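Side-chain contacts in peptidase M16 inactive domain family protein (Pseudomonas fluorescens, PDB 3GWB), which belongs to the M16 metallopeptidase family and carries its inactive-type domain, with a possible but unestablished hydrolase activity: residues L12-W17 / L380-L385; D37-F42 / D367-L372; A97-L102 / K113-V118; D106-A111 / R207-A212. All blocks are in the same frame, centred on the assembly; numbering follows the deposited sequence.

Contact 1 (L12-W17 / L380-L385); sequences LNVQTW and LPLSYL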
# COMPACT_ATOMS: atom_id res chain seq x y z
N LEU A 12 -24.46 -13.07 10.40
CA LEU A 12 -25.57 -13.63 11.23
C LEU A 12 -26.85 -12.80 11.02
O LEU A 12 -26.85 -11.58 11.20
CB LEU A 12 -25.16 -13.63 12.71
CG LEU A 12 -25.97 -14.45 13.71
CD1 LEU A 12 -27.18 -13.67 14.16
CD2 LEU A 12 -26.35 -15.79 13.09
N ASN A 13 -27.92 -13.48 10.65
CA ASN A 13 -29.20 -12.82 10.37
C ASN A 13 -29.03 -11.73 9.32
O ASN A 13 -29.22 -10.54 9.59
CB ASN A 13 -29.83 -12.22 11.63
CG ASN A 13 -31.24 -11.70 11.37
OD1 ASN A 13 -32.02 -12.32 10.65
ND2 ASN A 13 -31.56 -10.54 11.95
N VAL A 14 -28.65 -12.15 8.12
CA VAL A 14 -28.48 -11.24 7.00
C VAL A 14 -29.87 -10.85 6.53
O VAL A 14 -30.74 -11.71 6.29
CB VAL A 14 -27.74 -11.93 5.83
CG1 VAL A 14 -27.57 -10.95 4.68
CG2 VAL A 14 -26.38 -12.43 6.31
N GLN A 15 -30.10 -9.55 6.41
CA GLN A 15 -31.40 -9.07 5.96
C GLN A 15 -31.26 -8.52 4.55
O GLN A 15 -30.22 -7.96 4.20
CB GLN A 15 -31.91 -7.98 6.90
CG GLN A 15 -32.04 -8.44 8.33
CD GLN A 15 -32.41 -7.31 9.25
OE1 GLN A 15 -33.48 -6.71 9.13
NE2 GLN A 15 -31.52 -7.00 10.20
N THR A 16 -32.30 -8.67 3.74
CA THR A 16 -32.21 -8.19 2.38
C THR A 16 -33.51 -7.61 1.86
O THR A 16 -34.60 -7.98 2.32
CB THR A 16 -31.74 -9.32 1.44
OG1 THR A 16 -31.47 -8.79 0.14
CG2 THR A 16 -32.82 -10.38 1.33
N TRP A 17 -33.39 -6.71 0.89
CA TRP A 17 -34.53 -6.06 0.26
C TRP A 17 -33.99 -5.28 -0.92
O TRP A 17 -32.77 -5.25 -1.14
CB TRP A 17 -35.25 -5.14 1.26
CG TRP A 17 -34.45 -3.95 1.76
CD1 TRP A 17 -34.39 -2.70 1.21
CD2 TRP A 17 -33.61 -3.91 2.93
NE1 TRP A 17 -33.58 -1.88 1.97
CE2 TRP A 17 -33.10 -2.60 3.03
CE3 TRP A 17 -33.26 -4.85 3.91
CZ2 TRP A 17 -32.24 -2.21 4.07
CZ3 TRP A 17 -32.41 -4.46 4.94
CH2 TRP A 17 -31.91 -3.15 5.01
N LEU A 380 -25.53 -15.28 -4.29
CA LEU A 380 -25.27 -16.46 -3.48
C LEU A 380 -26.41 -16.56 -2.48
O LEU A 380 -27.06 -15.57 -2.16
CB LEU A 380 -23.94 -16.30 -2.74
CG LEU A 380 -22.73 -16.05 -3.65
CD1 LEU A 380 -21.49 -15.88 -2.79
CD2 LEU A 380 -22.56 -17.20 -4.63
N PRO A 381 -26.69 -17.78 -1.97
CA PRO A 381 -27.78 -17.93 -1.01
C PRO A 381 -27.64 -17.04 0.23
O PRO A 381 -26.54 -16.74 0.68
CB PRO A 381 -27.75 -19.43 -0.68
CG PRO A 381 -26.34 -19.81 -0.93
CD PRO A 381 -26.01 -19.06 -2.20
N LEU A 382 -28.77 -16.62 0.78
CA LEU A 382 -28.75 -15.75 1.95
C LEU A 382 -27.99 -16.37 3.13
O LEU A 382 -27.44 -15.66 3.97
CB LEU A 382 -30.18 -15.41 2.37
CG LEU A 382 -30.30 -14.19 3.27
CD1 LEU A 382 -29.84 -12.97 2.50
CD2 LEU A 382 -31.75 -14.04 3.72
N SER A 383 -27.97 -17.70 3.18
CA SER A 383 -27.28 -18.41 4.25
C SER A 383 -25.88 -18.83 3.84
O SER A 383 -25.29 -19.72 4.45
CB SER A 383 -28.09 -19.65 4.64
OG SER A 383 -28.27 -20.49 3.51
N TYR A 384 -25.35 -18.19 2.80
CA TYR A 384 -24.03 -18.52 2.30
C TYR A 384 -22.94 -18.62 3.37
O TYR A 384 -22.17 -19.57 3.41
CB TYR A 384 -23.59 -17.50 1.25
CG TYR A 384 -22.23 -17.83 0.68
CD1 TYR A 384 -22.08 -18.88 -0.24
CD2 TYR A 384 -21.09 -17.14 1.09
CE1 TYR A 384 -20.83 -19.23 -0.72
CE2 TYR A 384 -19.83 -17.49 0.61
CZ TYR A 384 -19.71 -18.54 -0.29
OH TYR A 384 -18.47 -18.91 -0.77
N LEU A 385 -22.87 -17.61 4.23
CA LEU A 385 -21.86 -17.60 5.28
C LEU A 385 -21.91 -18.87 6.12
O LEU A 385 -20.91 -19.59 6.22
CB LEU A 385 -22.06 -16.38 6.18
CG LEU A 385 -21.95 -15.02 5.48
CD1 LEU A 385 -22.20 -13.90 6.48
CD2 LEU A 385 -20.57 -14.88 4.85
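V14 and L382 lie flank to flank, their side chains running in opposite directions so that each reaches toward the backbone that carries the other. Both methyls of the leucine fork are used. L382 holds CG anti to its backbone N (chi1 -161°), which extends the fork across the gap to the N-terminal segment. One prong, CD1 of L382, rests against CG1 of V14 at 3.7 Å and also comes to 4.1 Å from CG2 of T16, whose side chain it meets at a slant. The other prong turns to the backbone: L382 CD2 lies 3.6 Å from the carbonyl oxygen of V14, a plain van der Waals approach. The second methyl of V14 faces a different partner, with its CG2 4.4 Å from CD1 of L385, a looser touch. V14 is buried while L382 is exposed, and the leucine covers the valine from the outer side. This leucine sits in a type I turn from P381 to Y384, closed by the bond from Y384 N to P381 O (2.8 Å), which leads into helix 384-394. On the strand side, T16 gives its hydroxyl to V25 O of strand 24-29. V14 continues inward onto V28 of that strand and L372 of helix 365-377, and L385 packs on M375 of the same helix.

Contact 2 (D37-F42 / D367-L372); sequences DLRLIF and DIVGQL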
# COMPACT_ATOMS: atom_id res chain seq x y z
N ASP A 37 -20.11 0.13 8.15
CA ASP A 37 -19.47 0.06 6.85
C ASP A 37 -20.53 -0.03 5.77
O ASP A 37 -21.44 -0.85 5.86
CB ASP A 37 -18.57 -1.17 6.76
CG ASP A 37 -17.33 -1.05 7.61
OD1 ASP A 37 -16.47 -1.95 7.55
OD2 ASP A 37 -17.21 -0.05 8.35
N LEU A 38 -20.41 0.84 4.77
CA LEU A 38 -21.31 0.87 3.63
C LEU A 38 -20.44 0.53 2.42
O LEU A 38 -19.40 1.16 2.19
CB LEU A 38 -21.93 2.26 3.46
CG LEU A 38 -22.73 2.54 2.18
CD1 LEU A 38 -23.91 1.59 2.08
CD2 LEU A 38 -23.22 3.99 2.21
N ARG A 39 -20.87 -0.45 1.63
CA ARG A 39 -20.11 -0.85 0.46
C ARG A 39 -21.05 -0.96 -0.73
O ARG A 39 -22.12 -1.56 -0.64
CB ARG A 39 -19.42 -2.18 0.74
CG ARG A 39 -18.40 -2.65 -0.30
CD ARG A 39 -17.77 -3.96 0.15
NE ARG A 39 -16.83 -4.53 -0.81
CZ ARG A 39 -15.59 -4.09 -1.01
NH1 ARG A 39 -15.12 -3.06 -0.31
NH2 ARG A 39 -14.81 -4.69 -1.90
N LEU A 40 -20.64 -0.35 -1.84
CA LEU A 40 -21.42 -0.38 -3.07
C LEU A 40 -20.64 -1.16 -4.11
O LEU A 40 -19.48 -0.84 -4.40
CB LEU A 40 -21.68 1.05 -3.58
CG LEU A 40 -22.85 1.86 -3.00
CD1 LEU A 40 -22.88 1.77 -1.49
CD2 LEU A 40 -22.71 3.31 -3.46
N ILE A 41 -21.26 -2.19 -4.65
CA ILE A 41 -20.61 -3.00 -5.66
C ILE A 41 -21.36 -2.83 -6.97
O ILE A 41 -22.54 -3.18 -7.05
CB ILE A 41 -20.62 -4.51 -5.27
CG1 ILE A 41 -19.92 -4.73 -3.92
CG2 ILE A 41 -19.88 -5.30 -6.32
CD1 ILE A 41 -20.65 -4.14 -2.73
N PHE A 42 -20.70 -2.28 -7.97
CA PHE A 42 -21.30 -2.05 -9.29
C PHE A 42 -20.73 -3.04 -10.29
O PHE A 42 -19.57 -3.43 -10.19
CB PHE A 42 -20.98 -0.65 -9.83
CG PHE A 42 -21.46 0.48 -8.95
CD1 PHE A 42 -22.64 1.14 -9.24
CD2 PHE A 42 -20.71 0.89 -7.85
CE1 PHE A 42 -23.07 2.20 -8.46
CE2 PHE A 42 -21.14 1.96 -7.06
CZ PHE A 42 -22.32 2.61 -7.36
N ASP A 367 -15.04 -7.16 7.21
CA ASP A 367 -14.99 -8.50 6.64
C ASP A 367 -16.39 -8.94 6.23
O ASP A 367 -16.58 -9.49 5.15
CB ASP A 367 -14.41 -9.49 7.64
CG ASP A 367 -12.90 -9.35 7.79
OD1 ASP A 367 -12.20 -9.34 6.76
OD2 ASP A 367 -12.42 -9.27 8.95
N ILE A 368 -17.37 -8.70 7.09
CA ILE A 368 -18.75 -9.08 6.80
C ILE A 368 -19.28 -8.33 5.58
O ILE A 368 -19.81 -8.93 4.65
CB ILE A 368 -19.68 -8.80 8.01
CG1 ILE A 368 -19.19 -9.59 9.22
CG2 ILE A 368 -21.11 -9.20 7.68
CD1 ILE A 368 -19.18 -11.10 9.01
N VAL A 369 -19.11 -7.01 5.57
CA VAL A 369 -19.60 -6.20 4.45
C VAL A 369 -18.99 -6.68 3.12
O VAL A 369 -19.65 -6.64 2.08
CB VAL A 369 -19.31 -4.69 4.68
CG1 VAL A 369 -17.86 -4.36 4.28
CG2 VAL A 369 -20.32 -3.86 3.90
N GLY A 370 -17.75 -7.14 3.17
CA GLY A 370 -17.11 -7.65 1.95
C GLY A 370 -17.83 -8.88 1.42
O GLY A 370 -18.06 -9.01 0.22
N GLN A 371 -18.18 -9.80 2.32
CA GLN A 371 -18.87 -11.02 1.94
C GLN A 371 -20.29 -10.74 1.47
O GLN A 371 -20.77 -11.36 0.51
CB GLN A 371 -18.92 -12.00 3.12
CG GLN A 371 -17.54 -12.46 3.59
CD GLN A 371 -16.76 -13.17 2.51
OE1 GLN A 371 -17.22 -14.14 1.92
NE2 GLN A 371 -15.55 -12.68 2.24
N LEU A 372 -20.96 -9.80 2.13
CA LEU A 372 -22.33 -9.43 1.76
C LEU A 372 -22.36 -8.89 0.34
O LEU A 372 -23.29 -9.17 -0.44
CB LEU A 372 -22.89 -8.38 2.71
CG LEU A 372 -23.26 -8.80 4.13
CD1 LEU A 372 -24.06 -7.67 4.79
CD2 LEU A 372 -24.10 -10.07 4.09
O HOH W 1 -17.74 -6.98 -1.68
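V369 sets its two methyls against D37 and R39, neighbours but one on the same face of strand 35-42, an inner strand of the six-stranded sheet. In the M16 fold each half is an alpha/beta unit, and its sheet typically receives a helix from the other half on one face; helix 365-377 laid over strand 35-42 is consistent with that pattern. The axes of the two short segments come within 8.6 Å and cross at -25°, running in nearly the same direction. The tight part is van der Waals packing round the valine methyls. CG2 of V369 meets CB of R39 at 3.7 Å and the carbonyl oxygen of D37 at 3.8 Å, while CG1 of V369, placed between backbone N and carbonyl carbon by chi1 of 82°, comes 4.1 Å from CB of D37. With an alanine here both methyls go, which is likely to leave the CB atoms of D37 and R39 uncovered and open a gap between helix and strand. D37 is further covered by N365 and A366, one turn back on the helix.

The loose side begins where R39 leaves the sheet. Its chain, extended from CG to NE, crosses V369 at a slant and passes G370, where CD of R39 is 4.2 Å from CA of G370. Here the fit is completed by solvent. One water lies in the plane of the guanidinium, at its edge: it accepts from R39 NE at 2.8 Å and donates to G370 O, also at 2.8 Å.

Contact 3 (A97-L102 / K113-V118); sequences ASLRSL and KLFAEV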
# COMPACT_ATOMS: atom_id res chain seq x y z
N ALA A 97 -17.14 1.31 -4.29
CA ALA A 97 -17.07 2.60 -3.63
C ALA A 97 -17.52 2.24 -2.23
O ALA A 97 -18.57 1.60 -2.04
CB ALA A 97 -18.01 3.59 -4.27
N SER A 98 -16.73 2.62 -1.23
CA SER A 98 -17.04 2.28 0.15
C SER A 98 -16.87 3.45 1.11
O SER A 98 -16.13 4.39 0.85
CB SER A 98 -16.18 1.11 0.62
OG SER A 98 -14.79 1.43 0.60
N LEU A 99 -17.56 3.35 2.24
CA LEU A 99 -17.51 4.37 3.28
C LEU A 99 -17.57 3.74 4.66
O LEU A 99 -18.45 2.93 4.94
CB LEU A 99 -18.69 5.33 3.14
CG LEU A 99 -18.80 6.41 4.22
CD1 LEU A 99 -17.85 7.54 3.89
CD2 LEU A 99 -20.23 6.94 4.28
N ARG A 100 -16.61 4.08 5.51
CA ARG A 100 -16.63 3.60 6.88
C ARG A 100 -16.90 4.90 7.62
O ARG A 100 -16.25 5.91 7.36
CB ARG A 100 -15.29 3.00 7.30
CG ARG A 100 -15.25 2.63 8.78
CD ARG A 100 -14.23 1.52 9.11
NE ARG A 100 -12.85 1.86 8.76
CZ ARG A 100 -12.33 1.70 7.54
NH1 ARG A 100 -13.07 1.20 6.55
NH2 ARG A 100 -11.06 2.03 7.31
N SER A 101 -17.87 4.89 8.53
CA SER A 101 -18.24 6.11 9.24
C SER A 101 -18.73 5.87 10.66
O SER A 101 -19.23 4.78 10.98
CB SER A 101 -19.32 6.83 8.43
OG SER A 101 -19.96 7.87 9.16
N LEU A 102 -18.56 6.87 11.51
CA LEU A 102 -19.06 6.78 12.87
C LEU A 102 -20.57 6.70 12.67
O LEU A 102 -21.09 7.27 11.71
CB LEU A 102 -18.69 8.04 13.66
CG LEU A 102 -17.21 8.16 14.04
CD1 LEU A 102 -16.93 9.52 14.64
CD2 LEU A 102 -16.86 7.06 15.04
N LYS A 113 -24.17 12.24 2.84
CA LYS A 113 -24.57 13.19 1.81
C LYS A 113 -23.39 13.43 0.87
O LYS A 113 -23.57 13.52 -0.35
CB LYS A 113 -25.00 14.53 2.42
CG LYS A 113 -26.33 14.47 3.13
CD LYS A 113 -26.76 15.86 3.59
CE LYS A 113 -26.97 16.80 2.42
NZ LYS A 113 -27.47 18.14 2.86
N LEU A 114 -22.19 13.53 1.44
CA LEU A 114 -21.00 13.73 0.64
C LEU A 114 -20.71 12.48 -0.19
O LEU A 114 -20.36 12.56 -1.37
CB LEU A 114 -19.80 14.06 1.54
CG LEU A 114 -18.42 14.18 0.87
CD1 LEU A 114 -18.47 15.21 -0.27
CD2 LEU A 114 -17.39 14.58 1.92
N PHE A 115 -20.84 11.32 0.44
CA PHE A 115 -20.61 10.04 -0.23
C PHE A 115 -21.56 9.85 -1.41
O PHE A 115 -21.14 9.45 -2.50
CB PHE A 115 -20.79 8.89 0.76
CG PHE A 115 -20.53 7.53 0.17
CD1 PHE A 115 -19.24 7.12 -0.12
CD2 PHE A 115 -21.59 6.67 -0.12
CE1 PHE A 115 -18.99 5.86 -0.67
CE2 PHE A 115 -21.35 5.41 -0.68
CZ PHE A 115 -20.05 5.01 -0.96
N ALA A 116 -22.84 10.14 -1.20
CA ALA A 116 -23.83 10.00 -2.27
C ALA A 116 -23.46 10.90 -3.44
O ALA A 116 -23.55 10.50 -4.61
CB ALA A 116 -25.22 10.35 -1.75
N GLU A 117 -23.06 12.13 -3.13
CA GLU A 117 -22.68 13.09 -4.16
C GLU A 117 -21.46 12.60 -4.94
O GLU A 117 -21.44 12.65 -6.16
CB GLU A 117 -22.36 14.45 -3.51
CG GLU A 117 -22.04 15.56 -4.51
CD GLU A 117 -23.26 16.38 -4.91
OE1 GLU A 117 -23.87 17.01 -4.02
OE2 GLU A 117 -23.61 16.40 -6.11
N VAL A 118 -20.46 12.11 -4.23
CA VAL A 118 -19.24 11.60 -4.86
C VAL A 118 -19.50 10.44 -5.83
O VAL A 118 -19.04 10.45 -6.98
CB VAL A 118 -18.20 11.16 -3.78
CG1 VAL A 118 -17.12 10.28 -4.40
CG2 VAL A 118 -17.56 12.39 -3.15
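In the beta-alpha unit formed by strand 95-102 and helix 105-120, F115 of the helix lies against A97, S98 and L99 of the strand. The two short segments run antiparallel at 173°, with axes 9.9 Å apart. The distance is bridged by a single aromatic ring, which F115 directs at the sheet by holding CG anti to its backbone N (chi1 -178°). L99 approaches over one face. Its CB stands 4.0 Å from the ring centroid and 21° off the normal, displaced toward the rim, in a CH-pi contact; farther out, L99 CD2 lies alongside the root of the phenylalanine, 4.1 Å from F115 CB. The ring also reaches strand 35-42 next door through L38 and L40, and F79 of helix 72-80 packs on it too, so several elements share one core residue. A serine at F115 would probably leave L99 CB without its ring face and open a gap between helix and sheet, with a hydroxyl set in apolar surroundings. The far end of the ring meets the strand's backbone as well as its side chains. F115 CZ is 4.1 Å from A97 CB. F115 CE1 comes to 3.6 Å from S98 O. At the ring edge sits A97 O, 3.9 Å from F115 CZ.

Contact 4 (D106-A111 / R207-A212); sequences DKREPA and RSDAEA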
# COMPACT_ATOMS: atom_id res chain seq x y z
N ASP A 106 -25.03 12.94 13.85
CA ASP A 106 -24.40 14.21 13.51
C ASP A 106 -23.15 14.04 12.65
O ASP A 106 -22.66 15.00 12.06
CB ASP A 106 -24.04 14.99 14.78
CG ASP A 106 -22.72 14.56 15.38
OD1 ASP A 106 -22.51 13.34 15.56
OD2 ASP A 106 -21.88 15.45 15.67
N LYS A 107 -22.64 12.81 12.57
CA LYS A 107 -21.45 12.53 11.77
C LYS A 107 -21.77 11.74 10.51
O LYS A 107 -21.21 12.01 9.44
CB LYS A 107 -20.41 11.77 12.61
CG LYS A 107 -19.86 12.60 13.76
CD LYS A 107 -19.19 13.85 13.21
CE LYS A 107 -19.21 14.98 14.23
NZ LYS A 107 -18.65 14.57 15.53
N ARG A 108 -22.67 10.77 10.62
CA ARG A 108 -22.99 9.96 9.45
C ARG A 108 -23.87 10.66 8.43
O ARG A 108 -23.75 10.41 7.23
CB ARG A 108 -23.63 8.63 9.87
CG ARG A 108 -25.10 8.70 10.24
CD ARG A 108 -25.65 7.29 10.41
NE ARG A 108 -27.10 7.26 10.48
CZ ARG A 108 -27.79 6.83 11.53
NH1 ARG A 108 -27.15 6.39 12.61
NH2 ARG A 108 -29.12 6.82 11.50
N GLU A 109 -24.76 11.54 8.88
CA GLU A 109 -25.63 12.23 7.93
C GLU A 109 -24.83 13.07 6.94
O GLU A 109 -24.99 12.93 5.74
CB GLU A 109 -26.68 13.05 8.68
CG GLU A 109 -27.92 12.20 8.97
CD GLU A 109 -28.97 12.93 9.79
OE1 GLU A 109 -29.08 14.17 9.68
OE2 GLU A 109 -29.71 12.24 10.52
N PRO A 110 -23.93 13.95 7.44
CA PRO A 110 -23.12 14.79 6.54
C PRO A 110 -22.20 13.92 5.68
O PRO A 110 -22.00 14.19 4.49
CB PRO A 110 -22.32 15.66 7.51
CG PRO A 110 -23.24 15.78 8.68
CD PRO A 110 -23.76 14.38 8.84
N ALA A 111 -21.63 12.88 6.28
CA ALA A 111 -20.73 11.98 5.57
C ALA A 111 -21.44 11.22 4.44
O ALA A 111 -20.86 11.02 3.37
CB ALA A 111 -20.10 10.98 6.55
N ARG A 207 -32.59 -1.64 11.48
CA ARG A 207 -33.05 -1.98 10.14
C ARG A 207 -33.64 -0.72 9.47
O ARG A 207 -33.45 -0.49 8.28
CB ARG A 207 -34.11 -3.09 10.22
CG ARG A 207 -35.00 -3.27 8.99
CD ARG A 207 -34.25 -3.76 7.76
NE ARG A 207 -35.14 -3.90 6.60
CZ ARG A 207 -35.62 -5.06 6.15
NH1 ARG A 207 -35.32 -6.20 6.74
NH2 ARG A 207 -36.42 -5.07 5.09
N SER A 208 -34.36 0.08 10.25
CA SER A 208 -34.96 1.31 9.73
C SER A 208 -33.87 2.28 9.32
O SER A 208 -33.97 2.93 8.27
CB SER A 208 -35.86 1.95 10.79
OG SER A 208 -36.88 1.04 11.20
N ASP A 209 -32.82 2.39 10.13
CA ASP A 209 -31.70 3.27 9.81
C ASP A 209 -31.12 2.83 8.46
O ASP A 209 -30.83 3.64 7.59
CB ASP A 209 -30.56 3.16 10.84
CG ASP A 209 -30.90 3.79 12.18
OD1 ASP A 209 -31.69 4.76 12.21
OD2 ASP A 209 -30.33 3.33 13.20
N ALA A 210 -30.94 1.52 8.32
CA ALA A 210 -30.38 0.94 7.11
C ALA A 210 -31.26 1.18 5.89
O ALA A 210 -30.76 1.44 4.79
CB ALA A 210 -30.16 -0.55 7.32
N GLU A 211 -32.57 1.08 6.08
CA GLU A 211 -33.49 1.30 4.97
C GLU A 211 -33.34 2.72 4.44
O GLU A 211 -33.27 2.92 3.23
CB GLU A 211 -34.93 1.04 5.42
CG GLU A 211 -35.42 -0.36 5.12
CD GLU A 211 -36.69 -0.71 5.88
OE1 GLU A 211 -37.45 0.23 6.21
OE2 GLU A 211 -36.94 -1.91 6.13
N ALA A 212 -33.27 3.69 5.35
CA ALA A 212 -33.13 5.10 4.97
C ALA A 212 -31.80 5.35 4.25
O ALA A 212 -31.75 6.06 3.24
CB ALA A 212 -33.23 5.99 6.22
O HOH W 2 -30.52 6.44 8.72
O HOH W 3 -27.86 4.48 14.64
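R108 places CG between its backbone N and carbonyl carbon (chi1 79°) and then runs extended to NE, carrying the guanidinium across to D209 on the second helix; D209 keeps CG anti to its carbonyl carbon (chi1 -72°). The side chains cross nearly at right angles, and the planes of guanidinium and carboxylate are 57° apart. The salt bridge is a long, oblique one, R108 NH2 to D209 OD1 at 3.4 Å, without the flat two-pronged pairing and without the geometry of a hydrogen bond.

Two waters complete the link. One accepts from R108 NH2 at 3.1 Å and donates to D209 O; another accepts from R108 NH1 at 2.9 Å and donates to D209 OD2 at 3.1 Å. Each group also has a firmer partner close to home: R108 NH1 bonds S103 O, and D209 OD2 takes the backbone N of S206, just ahead of its helix. The carboxylate near this N-terminal end would probably be stabilised as an anion. Altogether this is a water-assisted surface salt bridge between two helices, 105-120 and 207-220, of one alpha/beta half.

Overall arrangement
Contacts 1, 2 and 3 all build on one six-stranded sheet. Contacts 2 and 3, with centres 13 Å apart, lie on opposite faces: alternate residues of strand 35-42 point to helix 365-377 or to helix 105-120, and L40 N to A97 O at 2.9 Å ties the neighbouring strands. Contact 1 continues the helix 365-377 side, where V14 CG1 touches L372 CD2 at 3.6 Å. Contact 4 shares helix 105-120 with contact 3, 11 Å between centres, and meets contact 1 through Q15 OE1 and R207 NH1, 3.1 Å apart, a probable hydrogen bond. Contacts 1 to 3 thus reach this sheet, whereas contact 4 joins helices 105-120 and 207-220 at the surface.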